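Local coordinates for Alpha/beta hydrolase (Legionella pneumophila subsp. pneumophila str. Philadelphia 1, PDB 4EZI), which is an alpha/beta hydrolase of unconfirmed function, possibly a lipase that splits triacylglycerols, at residues A199-E213 and D318-Y330. Sequence-based numbering, arbitrary orientation.
Sequences APYGWEETMHFVMLE and DRDVPYAGAEMAY
Water 1 is gripped from both segments: it donates to Pro322 O (2.7 Å) and to Ala199 O, and takes the N-H of Tyr201, tying the loop before helix 203-212 to the loop before helix 323-334. At the other end of the contact, Arg319 NH2 gives Glu213 OE1 a salt-bridge hydrogen bond of 3.0 Å; the oxygen lies in the guanidinium plane but is approached from above the carboxylate plane. Between the two, the Phe209 ring, its CG anti to the backbone N (chi1 -165°), reaches into the turn 318-322. Pro322 CB sits over one ring face in a CH-pi contact, 3.9 Å from the centroid, while Phe209 CZ lies against one face of the Arg319 guanidinium, over its centre, the planes 61° apart. Further along, Tyr201 lies against helix 323-334, with CD1 on Ala329 CB (3.5 Å) and CE2 on Ala326 CB (3.8 Å). The turn itself is shaped by Asp318 OD1, which accepts from Asp320 N (2.7 Å), an Asx turn, and also from Val321 N, which extends it to an Asx motif; OD2 bonds His351 ND1. With Ser169 on a probable nucleophile elbow, this matches the acid loop of an alpha/beta-hydrolase Ser-His-Asp triad, here packed against helix 203-212.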
ATOM      1  N   ALA A 199       5.907  -2.509   6.325  1.00  8.17           N
ATOM      2  CA  ALA A 199       5.368  -1.163   6.418  1.00  7.66           C
ATOM      3  C   ALA A 199       6.313  -0.260   7.200  1.00  7.96           C
ATOM      4  O   ALA A 199       7.046  -0.709   8.082  1.00  9.12           O
ATOM      5  CB  ALA A 199       4.055  -1.175   7.132  1.00  9.12           C
ATOM      6  N   PRO A 200       6.256   1.052   6.948  1.00  8.73           N
ATOM      7  CA  PRO A 200       6.886   2.034   7.841  1.00  8.74           C
ATOM      8  C   PRO A 200       6.027   2.231   9.063  1.00  9.48           C
ATOM      9  O   PRO A 200       4.837   2.463   8.941  1.00 11.58           O
ATOM     10  CB  PRO A 200       6.940   3.311   7.004  1.00  8.65           C
ATOM     11  CG  PRO A 200       5.755   3.197   6.081  1.00  8.53           C
ATOM     12  CD  PRO A 200       5.607   1.702   5.792  1.00  9.04           C
ATOM     13  N   TYR A 201       6.637   2.133  10.238  1.00  9.88           N
ATOM     14  CA  TYR A 201       5.970   2.368  11.493  1.00 10.91           C
ATOM     15  C   TYR A 201       6.741   3.409  12.302  1.00 10.08           C
ATOM     16  O   TYR A 201       7.933   3.265  12.540  1.00 12.44           O
ATOM     17  CB  TYR A 201       5.871   1.102  12.355  1.00 11.53           C
ATOM     18  CG  TYR A 201       5.124  -0.070  11.735  1.00 11.40           C
ATOM     19  CD1 TYR A 201       3.739  -0.186  11.834  1.00 10.70           C
ATOM     20  CD2 TYR A 201       5.815  -1.045  11.066  1.00 10.63           C
ATOM     21  CE1 TYR A 201       3.069  -1.300  11.279  1.00 10.76           C
ATOM     22  CE2 TYR A 201       5.166  -2.141  10.505  1.00  9.75           C
ATOM     23  CZ  TYR A 201       3.791  -2.245  10.592  1.00  9.53           C
ATOM     24  OH  TYR A 201       3.130  -3.304  10.021  1.00 10.88           O
ATOM     25  N   GLY A 202       6.036   4.453  12.692  1.00  9.67           N
ATOM     26  CA  GLY A 202       6.556   5.467  13.595  1.00  9.16           C
ATOM     27  C   GLY A 202       7.247   6.608  12.887  1.00  8.60           C
ATOM     28  O   GLY A 202       8.191   6.406  12.108  1.00  9.16           O
ATOM     29  N   TRP A 203       6.812   7.827  13.181  1.00  8.96           N
ATOM     30  CA  TRP A 203       7.387   9.009  12.553  1.00  9.18           C
ATOM     31  C   TRP A 203       8.873   9.139  12.891  1.00  9.09           C
ATOM     32  O   TRP A 203       9.707   9.247  12.005  1.00  9.75           O
ATOM     33  CB  TRP A 203       6.619  10.242  13.003  1.00  9.24           C
ATOM     34  CG  TRP A 203       7.206  11.505  12.509  1.00 10.05           C
ATOM     35  CD1 TRP A 203       7.812  12.469  13.254  1.00 11.11           C
ATOM     36  CD2 TRP A 203       7.317  11.926  11.141  1.00  9.77           C
ATOM     37  NE1 TRP A 203       8.265  13.487  12.444  1.00 13.06           N
ATOM     38  CE2 TRP A 203       7.978  13.171  11.145  1.00 12.75           C
ATOM     39  CE3 TRP A 203       6.920  11.381   9.909  1.00 11.02           C
ATOM     40  CZ2 TRP A 203       8.251  13.868   9.974  1.00 14.47           C
ATOM     41  CZ3 TRP A 203       7.178  12.076   8.753  1.00 13.20           C
ATOM     42  CH2 TRP A 203       7.842  13.310   8.789  1.00 14.93           C
ATOM     43  N   GLU A 204       9.187   9.153  14.183  1.00 10.26           N
ATOM     44  CA  GLU A 204      10.586   9.312  14.576  1.00 11.34           C
ATOM     45  C   GLU A 204      11.453   8.144  14.075  1.00  9.69           C
ATOM     46  O   GLU A 204      12.549   8.330  13.560  1.00 10.75           O
ATOM     47  CB  GLU A 204      10.708   9.491  16.096  1.00 13.62           C
ATOM     48  CG  GLU A 204      12.168   9.753  16.561  1.00 21.44           C
ATOM     49  CD  GLU A 204      12.309   9.977  18.065  1.00 29.05           C
ATOM     50  OE1 GLU A 204      11.325   9.746  18.820  1.00 28.58           O
ATOM     51  OE2 GLU A 204      13.425  10.394  18.475  1.00 34.86           O
ATOM     52  N   GLU A 205      10.957   6.927  14.248  1.00 10.16           N
ATOM     53  CA  GLU A 205      11.701   5.736  13.842  1.00 10.38           C
ATOM     54  C   GLU A 205      11.995   5.757  12.335  1.00 10.18           C
ATOM     55  O   GLU A 205      13.114   5.472  11.890  1.00  9.67           O
ATOM     56  CB  GLU A 205      10.964   4.450  14.242  1.00 12.56           C
ATOM     57  CG  GLU A 205      10.885   4.208  15.767  1.00 15.94           C
ATOM     58  CD  GLU A 205       9.914   5.145  16.519  1.00 17.61           C
ATOM     59  OE1 GLU A 205       8.981   5.752  15.921  1.00 15.73           O
ATOM     60  OE2 GLU A 205      10.080   5.248  17.770  1.00 22.41           O
ATOM     61  N   THR A 206      10.976   6.064  11.554  1.00  9.55           N
ATOM     62  CA  THR A 206      11.131   6.060  10.120  1.00  8.87           C
ATOM     63  C   THR A 206      12.012   7.223   9.655  1.00  8.49           C
ATOM     64  O   THR A 206      12.898   7.035   8.814  1.00  8.57           O
ATOM     65  CB  THR A 206       9.758   6.028   9.416  1.00  9.10           C
ATOM     66  OG1 THR A 206       9.047   4.864   9.828  1.00 10.23           O
ATOM     67  CG2 THR A 206       9.906   5.980   7.891  1.00 10.56           C
HETATM   68  N   MSE A 207      11.792   8.428  10.176  1.00  8.49           N
HETATM   69  CA  MSE A 207      12.619   9.555   9.751  1.00  9.41           C
HETATM   70  C   MSE A 207      14.082   9.294  10.050  1.00  9.52           C
HETATM   71  O   MSE A 207      14.959   9.612   9.248  1.00 10.46           O
HETATM   72  CB  MSE A 207      12.182  10.874  10.357  1.00 10.30           C
HETATM   73  CG  MSE A 207      10.930  11.414   9.721  1.00 11.11           C
HETATM   74 SE   MSE A 207      11.090  11.785   7.824  0.75 11.48          SE
HETATM   75  CE  MSE A 207      10.097  10.252   7.177  1.00 14.87           C
ATOM     76  N   HIS A 208      14.387   8.818  11.248  1.00  9.51           N
ATOM     77  CA  HIS A 208      15.791   8.556  11.574  1.00 10.72           C
ATOM     78  C   HIS A 208      16.390   7.561  10.594  1.00  9.26           C
ATOM     79  O   HIS A 208      17.514   7.747  10.124  1.00 10.77           O
ATOM     80  CB  HIS A 208      15.926   8.162  13.028  0.50 11.83           C
ATOM     81  CG  HIS A 208      15.797   9.321  13.969  0.50 14.97           C
ATOM     82  ND1 HIS A 208      16.030   9.194  15.316  0.50 17.57           N
ATOM     83  CD2 HIS A 208      15.498  10.627  13.759  0.50 16.98           C
ATOM     84  CE1 HIS A 208      15.851  10.366  15.905  0.50 16.05           C
ATOM     85  NE2 HIS A 208      15.537  11.252  14.981  0.50 14.84           N
ATOM     86  N   PHE A 209      15.670   6.475  10.306  1.00  8.91           N
ATOM     87  CA  PHE A 209      16.192   5.411   9.489  1.00  8.36           C
ATOM     88  C   PHE A 209      16.421   5.896   8.049  1.00  8.21           C
ATOM     89  O   PHE A 209      17.452   5.619   7.454  1.00 10.06           O
ATOM     90  CB  PHE A 209      15.224   4.243   9.570  1.00  9.36           C
ATOM     91  CG  PHE A 209      15.767   2.952   9.066  1.00  8.39           C
ATOM     92  CD1 PHE A 209      16.700   2.266   9.820  1.00  9.61           C
ATOM     93  CD2 PHE A 209      15.349   2.413   7.876  1.00 10.26           C
ATOM     94  CE1 PHE A 209      17.169   1.050   9.430  1.00 10.30           C
ATOM     95  CE2 PHE A 209      15.798   1.194   7.472  1.00 10.66           C
ATOM     96  CZ  PHE A 209      16.717   0.499   8.256  1.00 11.12           C
ATOM     97  N   VAL A 210      15.445   6.602   7.492  1.00  7.80           N
ATOM     98  CA  VAL A 210      15.509   6.971   6.089  1.00  7.51           C
ATOM     99  C   VAL A 210      16.487   8.131   5.887  1.00  7.67           C
ATOM    100  O   VAL A 210      17.220   8.168   4.910  1.00  8.58           O
ATOM    101  CB  VAL A 210      14.088   7.227   5.527  1.00  8.05           C
ATOM    102  CG1 VAL A 210      14.132   7.567   4.069  1.00 10.30           C
ATOM    103  CG2 VAL A 210      13.197   5.992   5.739  1.00  9.31           C
HETATM  104  N   MSE A 211      16.519   9.087   6.821  1.00  7.68           N
HETATM  105  CA  MSE A 211      17.421  10.227   6.675  0.50  7.83           C
HETATM  106  C   MSE A 211      18.863   9.888   7.005  1.00  8.04           C
HETATM  107  O   MSE A 211      19.761  10.382   6.342  1.00  9.27           O
HETATM  108  CB  MSE A 211      16.978  11.367   7.570  0.50  8.58           C
HETATM  109  CG  MSE A 211      15.696  12.021   7.134  0.50 10.07           C
HETATM  110 SE   MSE A 211      15.491  13.799   7.851  0.38 16.28          SE
HETATM  111  CE  MSE A 211      14.397  14.553   6.447  0.50 11.12           C
ATOM    112  N   LEU A 212      19.075   9.086   8.063  1.00  8.45           N
ATOM    113  CA  LEU A 212      20.440   8.849   8.591  1.00  8.76           C
ATOM    114  C   LEU A 212      21.004   7.466   8.359  1.00  8.74           C
ATOM    115  O   LEU A 212      22.215   7.295   8.477  1.00  9.91           O
ATOM    116  CB  LEU A 212      20.488   9.143  10.090  1.00 10.06           C
ATOM    117  CG  LEU A 212      20.232  10.586  10.489  1.00 12.30           C
ATOM    118  CD1 LEU A 212      20.104  10.705  11.997  1.00 14.54           C
ATOM    119  CD2 LEU A 212      21.343  11.523   9.979  1.00 14.93           C
ATOM    120  N   GLU A 213      20.173   6.501   7.980  1.00  9.01           N
ATOM    121  CA  GLU A 213      20.658   5.198   7.520  1.00  8.74           C
ATOM    122  C   GLU A 213      20.088   4.935   6.110  1.00  8.38           C
ATOM    123  O   GLU A 213      19.439   3.919   5.867  1.00  9.49           O
ATOM    124  CB  GLU A 213      20.243   4.108   8.476  1.00  9.39           C
ATOM    125  CG  GLU A 213      20.708   4.376   9.888  1.00 11.68           C
ATOM    126  CD  GLU A 213      20.426   3.215  10.802  1.00 13.46           C
ATOM    127  OE1 GLU A 213      20.942   2.105  10.545  1.00 14.54           O
ATOM    128  OE2 GLU A 213      19.662   3.407  11.751  1.00 19.83           O
ATOM    129  N   ASP A 318      15.714  -5.379   6.177  1.00  8.59           N
ATOM    130  CA  ASP A 318      15.205  -4.194   5.488  1.00  8.47           C
ATOM    131  C   ASP A 318      16.109  -2.980   5.706  1.00  7.27           C
ATOM    132  O   ASP A 318      16.386  -2.638   6.853  1.00  9.49           O
ATOM    133  CB  ASP A 318      13.791  -3.869   5.975  1.00  7.78           C
ATOM    134  CG  ASP A 318      12.935  -3.255   4.880  1.00  8.65           C
ATOM    135  OD1 ASP A 318      13.388  -2.261   4.264  1.00  8.23           O
ATOM    136  OD2 ASP A 318      11.841  -3.784   4.607  1.00  9.85           O
ATOM    137  N   ARG A 319      16.525  -2.363   4.605  1.00  7.65           N
ATOM    138  CA  ARG A 319      17.262  -1.111   4.620  1.00  8.21           C
ATOM    139  C   ARG A 319      16.411   0.057   4.129  1.00  7.76           C
ATOM    140  O   ARG A 319      16.920   1.164   3.987  1.00  9.29           O
ATOM    141  CB  ARG A 319      18.576  -1.228   3.846  1.00 10.07           C
ATOM    142  CG  ARG A 319      19.510  -2.336   4.306  1.00 11.63           C
ATOM    143  CD  ARG A 319      19.685  -2.398   5.797  1.00 14.89           C
ATOM    144  NE  ARG A 319      20.104  -1.162   6.433  1.00 18.89           N
ATOM    145  CZ  ARG A 319      20.078  -0.927   7.756  1.00 20.60           C
ATOM    146  NH1 ARG A 319      19.623  -1.843   8.610  1.00 21.72           N
ATOM    147  NH2 ARG A 319      20.479   0.256   8.232  1.00 18.88           N
ATOM    148  N   ASP A 320      15.125  -0.200   3.866  1.00  7.73           N
ATOM    149  CA  ASP A 320      14.216   0.870   3.418  1.00  7.57           C
ATOM    150  C   ASP A 320      13.313   1.396   4.520  1.00  7.73           C
ATOM    151  O   ASP A 320      13.060   2.603   4.568  1.00  8.73           O
ATOM    152  CB  ASP A 320      13.311   0.410   2.290  1.00  7.24           C
ATOM    153  CG  ASP A 320      14.005   0.249   0.959  1.00  7.58           C
ATOM    154  OD1 ASP A 320      15.197  -0.093   0.915  1.00  9.20           O
ATOM    155  OD2 ASP A 320      13.322   0.478  -0.066  1.00  9.18           O
ATOM    156  N   VAL A 321      12.787   0.501   5.353  1.00  8.32           N
ATOM    157  CA  VAL A 321      11.944   0.848   6.491  1.00  9.55           C
ATOM    158  C   VAL A 321      12.417   0.061   7.718  1.00  9.22           C
ATOM    159  O   VAL A 321      12.805  -1.099   7.593  1.00  9.76           O
ATOM    160  CB  VAL A 321      10.441   0.608   6.234  1.00 12.35           C
ATOM    161  CG1 VAL A 321       9.928   1.513   5.107  1.00 15.49           C
ATOM    162  CG2 VAL A 321      10.214  -0.800   5.915  1.00 13.43           C
ATOM    163  N   PRO A 322      12.401   0.684   8.898  1.00  8.51           N
ATOM    164  CA  PRO A 322      13.068   0.092  10.047  1.00  9.14           C
ATOM    165  C   PRO A 322      12.279  -1.049  10.652  1.00  8.77           C
ATOM    166  O   PRO A 322      11.128  -0.880  11.064  1.00  9.48           O
ATOM    167  CB  PRO A 322      13.172   1.254  11.033  1.00  9.83           C
ATOM    168  CG  PRO A 322      12.037   2.148  10.685  1.00 10.61           C
ATOM    169  CD  PRO A 322      11.901   2.035   9.189  1.00  9.16           C
ATOM    170  N   TYR A 323      12.900  -2.209  10.762  1.00  9.98           N
ATOM    171  CA  TYR A 323      12.254  -3.345  11.412  1.00 10.34           C
ATOM    172  C   TYR A 323      11.933  -3.025  12.864  1.00 11.75           C
ATOM    173  O   TYR A 323      10.946  -3.527  13.405  1.00 10.73           O
ATOM    174  CB  TYR A 323      13.091  -4.620  11.272  1.00 10.58           C
ATOM    175  CG  TYR A 323      12.245  -5.849  11.541  1.00 10.62           C
ATOM    176  CD1 TYR A 323      11.502  -6.418  10.514  1.00 12.21           C
ATOM    177  CD2 TYR A 323      12.137  -6.403  12.796  1.00 11.04           C
ATOM    178  CE1 TYR A 323      10.699  -7.495  10.712  1.00 11.45           C
ATOM    179  CE2 TYR A 323      11.296  -7.508  13.016  1.00 11.62           C
ATOM    180  CZ  TYR A 323      10.580  -8.040  11.958  1.00 12.20           C
ATOM    181  OH  TYR A 323       9.760  -9.128  12.152  1.00 13.77           O
ATOM    182  N   ALA A 324      12.757  -2.189  13.506  1.00 11.54           N
ATOM    183  CA  ALA A 324      12.463  -1.743  14.868  1.00 11.51           C
ATOM    184  C   ALA A 324      11.088  -1.088  14.971  1.00 12.20           C
ATOM    185  O   ALA A 324      10.441  -1.150  16.012  1.00 12.58           O
ATOM    186  CB  ALA A 324      13.553  -0.806  15.395  1.00 13.95           C
ATOM    187  N   GLY A 325      10.640  -0.429  13.908  1.00 10.81           N
ATOM    188  CA  GLY A 325       9.299   0.137  13.915  1.00 10.85           C
ATOM    189  C   GLY A 325       8.220  -0.946  13.980  1.00 10.05           C
ATOM    190  O   GLY A 325       7.236  -0.818  14.697  1.00 10.60           O
ATOM    191  N   ALA A 326       8.429  -2.034  13.251  1.00 10.10           N
ATOM    192  CA  ALA A 326       7.477  -3.159  13.286  1.00 10.74           C
ATOM    193  C   ALA A 326       7.424  -3.760  14.691  1.00 10.59           C
ATOM    194  O   ALA A 326       6.344  -4.087  15.199  1.00 10.96           O
ATOM    195  CB  ALA A 326       7.847  -4.216  12.256  1.00 10.42           C
ATOM    196  N   GLU A 327       8.577  -3.883  15.332  1.00  9.92           N
ATOM    197  CA  GLU A 327       8.638  -4.439  16.685  1.00 11.01           C
ATOM    198  C   GLU A 327       7.887  -3.549  17.671  1.00 10.94           C
ATOM    199  O   GLU A 327       7.093  -4.016  18.502  1.00 12.67           O
ATOM    200  CB  GLU A 327      10.089  -4.655  17.104  1.00 11.70           C
ATOM    201  CG  GLU A 327      10.754  -5.758  16.319  1.00 13.06           C
ATOM    202  CD  GLU A 327      12.244  -5.894  16.542  1.00 17.64           C
ATOM    203  OE1 GLU A 327      12.924  -4.846  16.671  1.00 20.85           O
ATOM    204  OE2 GLU A 327      12.733  -7.051  16.517  1.00 18.89           O
HETATM  205  N   MSE A 328       8.082  -2.245  17.545  1.00 11.12           N
HETATM  206  CA  MSE A 328       7.371  -1.256  18.362  0.67 11.67           C
HETATM  207  C   MSE A 328       5.861  -1.351  18.144  1.00 10.91           C
HETATM  208  O   MSE A 328       5.070  -1.383  19.091  1.00 11.88           O
HETATM  209  CB  MSE A 328       7.862   0.141  17.992  0.67 12.09           C
HETATM  210  CG  MSE A 328       7.045   1.267  18.581  0.67 12.25           C
HETATM  211 SE   MSE A 328       7.578   2.927  17.749  0.50 13.39          SE
HETATM  212  CE  MSE A 328       6.728   2.648  16.011  0.67 17.29           C
ATOM    213  N   ALA A 329       5.433  -1.424  16.880  1.00 10.81           N
ATOM    214  CA  ALA A 329       4.007  -1.520  16.555  1.00 10.16           C
ATOM    215  C   ALA A 329       3.416  -2.814  17.118  1.00 10.99           C
ATOM    216  O   ALA A 329       2.297  -2.807  17.647  1.00 12.18           O
ATOM    217  CB  ALA A 329       3.796  -1.451  15.049  1.00 11.55           C
ATOM    218  N   TYR A 330       4.156  -3.907  16.996  1.00 10.92           N
ATOM    219  CA  TYR A 330       3.710  -5.207  17.527  1.00 11.31           C
ATOM    220  C   TYR A 330       3.374  -5.106  19.022  1.00 12.56           C
ATOM    221  O   TYR A 330       2.271  -5.474  19.460  1.00 13.16           O
ATOM    222  CB  TYR A 330       4.788  -6.249  17.315  1.00 11.52           C
ATOM    223  CG  TYR A 330       4.530  -7.541  18.069  1.00 12.24           C
ATOM    224  CD1 TYR A 330       3.574  -8.452  17.628  1.00 12.72           C
ATOM    225  CD2 TYR A 330       5.251  -7.838  19.214  1.00 13.79           C
ATOM    226  CE1 TYR A 330       3.331  -9.641  18.324  1.00 12.50           C
ATOM    227  CE2 TYR A 330       5.010  -9.017  19.921  1.00 15.66           C
ATOM    228  CZ  TYR A 330       4.052  -9.912  19.483  1.00 15.08           C
ATOM    229  OH  TYR A 330       3.833 -11.099  20.187  1.00 16.86           O
TER
HETATM  230  O   HOH W   1       8.991   0.406   9.945  1.00 11.51           O
HETATM  231  O   HOH W   2      16.704   3.840   4.707  1.00  8.69           O
HETATM  232  O   HOH W   3      19.722  -0.970  11.498  1.00 24.80           O